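Sugar ABC transporter substrate-binding protein, BlMnBP1 (Bifidobacterium animalis subsp. lactis ATCC 27673, PDB 6I5R) binds mannobiose and probably other manno-oligosaccharides outside the cell and is thought to deliver them to an ABC transporter for uptake. Local coordinates at residues K156-E161 with K179-K184. Numbering follows the deposited sequence.
With ZN (zinc ion), chain K.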
loop_
_atom_site.group_PDB
_atom_site.type_symbol
_atom_site.label_atom_id
_atom_site.label_comp_id
_atom_site.label_asym_id
_atom_site.label_seq_id
_atom_site.Cartn_x
_atom_site.Cartn_y
_atom_site.Cartn_z
ATOM N N LYS A 156 13.165 10.696 -14.800
ATOM C CA LYS A 156 13.971 10.255 -15.937
ATOM C C LYS A 156 14.957 11.314 -16.399
ATOM O O LYS A 156 16.033 10.969 -16.896
ATOM C CB LYS A 156 13.053 9.896 -17.093
ATOM C CG LYS A 156 11.982 8.915 -16.726
ATOM C CD LYS A 156 10.896 8.832 -17.804
ATOM C CE LYS A 156 10.201 7.497 -17.790
ATOM N NZ LYS A 156 9.487 7.215 -19.097
ATOM N N LYS A 157 14.589 12.595 -16.312
ATOM C CA LYS A 157 15.505 13.644 -16.718
ATOM C C LYS A 157 16.692 13.723 -15.775
ATOM O O LYS A 157 17.825 13.915 -16.217
ATOM C CB LYS A 157 14.783 14.979 -16.770
ATOM C CG LYS A 157 15.688 16.182 -16.996
ATOM C CD LYS A 157 14.893 17.467 -17.178
ATOM C CE LYS A 157 15.813 18.695 -17.255
ATOM N NZ LYS A 157 16.304 19.159 -15.902
ATOM N N VAL A 158 16.447 13.602 -14.472
ATOM C CA VAL A 158 17.554 13.577 -13.524
ATOM C C VAL A 158 18.452 12.378 -13.774
ATOM O O VAL A 158 19.684 12.474 -13.688
ATOM C CB VAL A 158 17.019 13.571 -12.084
ATOM C CG1 VAL A 158 18.184 13.371 -11.094
ATOM C CG2 VAL A 158 16.275 14.864 -11.815
ATOM N N PHE A 159 17.859 11.222 -14.051
ATOM C CA PHE A 159 18.660 10.039 -14.360
ATOM C C PHE A 159 19.541 10.261 -15.590
ATOM O O PHE A 159 20.720 9.883 -15.596
ATOM C CB PHE A 159 17.733 8.826 -14.536
ATOM C CG PHE A 159 17.412 8.105 -13.234
ATOM C CD1 PHE A 159 17.030 8.802 -12.100
ATOM C CD2 PHE A 159 17.501 6.735 -13.160
ATOM C CE1 PHE A 159 16.765 8.134 -10.920
ATOM C CE2 PHE A 159 17.268 6.079 -11.989
ATOM C CZ PHE A 159 16.872 6.785 -10.869
ATOM N N GLU A 160 18.994 10.888 -16.635
ATOM C CA GLU A 160 19.794 11.170 -17.827
ATOM C C GLU A 160 20.920 12.149 -17.511
ATOM O O GLU A 160 22.050 11.980 -17.998
ATOM C CB GLU A 160 18.882 11.700 -18.940
ATOM C CG GLU A 160 19.531 11.857 -20.334
ATOM C CD GLU A 160 19.848 10.526 -21.066
ATOM O OE1 GLU A 160 18.945 9.759 -21.469
ATOM O OE2 GLU A 160 21.033 10.237 -21.291
ATOM N N GLU A 161 20.651 13.155 -16.671
ATOM C CA GLU A 161 21.704 14.102 -16.315
ATOM C C GLU A 161 22.825 13.408 -15.554
ATOM O O GLU A 161 23.998 13.769 -15.690
ATOM C CB GLU A 161 21.125 15.242 -15.484
ATOM C CG GLU A 161 22.140 16.283 -15.077
ATOM C CD GLU A 161 22.514 17.255 -16.191
ATOM O OE1 GLU A 161 22.061 17.095 -17.346
ATOM O OE2 GLU A 161 23.284 18.189 -15.916
ATOM N N LYS A 179 24.835 7.919 -5.988
ATOM C CA LYS A 179 26.064 8.700 -5.936
ATOM C C LYS A 179 26.255 9.538 -7.204
ATOM O O LYS A 179 26.633 10.708 -7.122
ATOM C CB LYS A 179 27.232 7.735 -5.695
ATOM C CG LYS A 179 28.607 8.387 -5.592
ATOM C CD LYS A 179 29.709 7.348 -5.485
ATOM C CE LYS A 179 31.039 7.988 -5.078
ATOM N NZ LYS A 179 31.900 8.296 -6.233
ATOM N N LEU A 180 25.961 8.969 -8.377
ATOM C CA LEU A 180 26.033 9.750 -9.606
ATOM C C LEU A 180 25.075 10.933 -9.567
ATOM O O LEU A 180 25.419 12.038 -10.010
ATOM C CB LEU A 180 25.724 8.867 -10.825
ATOM C CG LEU A 180 26.762 7.800 -11.220
ATOM C CD1 LEU A 180 26.313 7.010 -12.448
ATOM C CD2 LEU A 180 28.088 8.489 -11.485
ATOM N N ILE A 181 23.843 10.701 -9.087
ATOM C CA ILE A 181 22.867 11.778 -8.973
ATOM C C ILE A 181 23.395 12.858 -8.045
ATOM O O ILE A 181 23.273 14.059 -8.316
ATOM C CB ILE A 181 21.510 11.202 -8.491
ATOM C CG1 ILE A 181 20.893 10.307 -9.583
ATOM C CG2 ILE A 181 20.595 12.320 -8.049
ATOM C CD1 ILE A 181 19.893 9.260 -9.077
ATOM N N LYS A 182 23.957 12.448 -6.915
ATOM C CA LYS A 182 24.450 13.416 -5.950
ATOM C C LYS A 182 25.576 14.238 -6.553
ATOM O O LYS A 182 25.614 15.462 -6.395
ATOM C CB LYS A 182 24.912 12.681 -4.698
ATOM C CG LYS A 182 25.370 13.541 -3.568
ATOM C CD LYS A 182 24.250 14.341 -3.004
ATOM C CE LYS A 182 24.781 15.282 -1.904
ATOM N NZ LYS A 182 23.681 16.180 -1.512
ATOM N N GLU A 183 26.466 13.590 -7.304
ATOM C CA GLU A 183 27.668 14.283 -7.741
ATOM C C GLU A 183 27.435 15.099 -8.991
ATOM O O GLU A 183 28.079 16.139 -9.176
ATOM C CB GLU A 183 28.805 13.293 -7.961
ATOM C CG GLU A 183 29.271 12.730 -6.652
ATOM C CD GLU A 183 30.418 11.815 -6.771
ATOM O OE1 GLU A 183 30.784 11.487 -7.910
ATOM O OE2 GLU A 183 30.973 11.427 -5.713
ATOM N N LYS A 184 26.494 14.694 -9.831
ATOM C CA LYS A 184 26.347 15.334 -11.120
ATOM C C LYS A 184 25.058 16.103 -11.314
ATOM O O LYS A 184 24.936 16.801 -12.322
ATOM C CB LYS A 184 26.471 14.288 -12.233
ATOM C CG LYS A 184 27.811 13.595 -12.276
ATOM C CD LYS A 184 27.774 12.361 -13.148
ATOM C CE LYS A 184 27.040 12.609 -14.483
ATOM N NZ LYS A 184 27.700 13.699 -15.215
HETATM ZN ZN ZN K . 20.096 8.598 -22.432
HETATM O O HOH W 1 26.344 17.435 -14.583
HETATM O O HOH W 2 21.602 8.645 -22.041
#
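Val158 and Phe159, neighbours on helix 156-162, meet the same residue of helix 171-184, Ile181, and so exemplify one branched residue on a helix serving two consecutive residues of another. The short segments run at 79° to each other, their axes 9.5 Å apart at closest approach. Val158 comes first: its CG1, held anti to the backbone N (chi1 173°), lies 4.0 Å from CG2 of Ile181, the two side chains meeting at about a right angle. Phe159 follows: its CA-CB bond points away from the partner helix, yet the ring reaches back, and CE1 sits 3.8 Å from CD1 of Ile181, at a slant to the ring. Ile181 thus divides its branches, the methyl CG2 going to the valine and the longer arm to the phenylalanine. Strand 277-283 adjoins this cluster on the outside of a lobe of the solute-binding protein fold, its Ala278 touching both Val158 and Ile181. Glu160 turns elsewhere, gripping a zinc ion through both carboxylate oxygens, with OE1 at 1.9 Å. At Glu161 the contact reaches the exposed margin, where the bent aliphatic end of Lys184 packs its CE 3.5 Å from the backbone O of Glu161. A water donates to the backbone O of Lys184 at 2.7 Å and, weakly, to OE2 of Glu161. That carboxylate oxygen remains 6.3 Å from NZ of Lys184, too far for a salt bridge. The buried apolar trio and the exposed Glu161-Lys184 pair therefore share the interface almost equally, the first through carbon contacts, the second through packing and one bridging water.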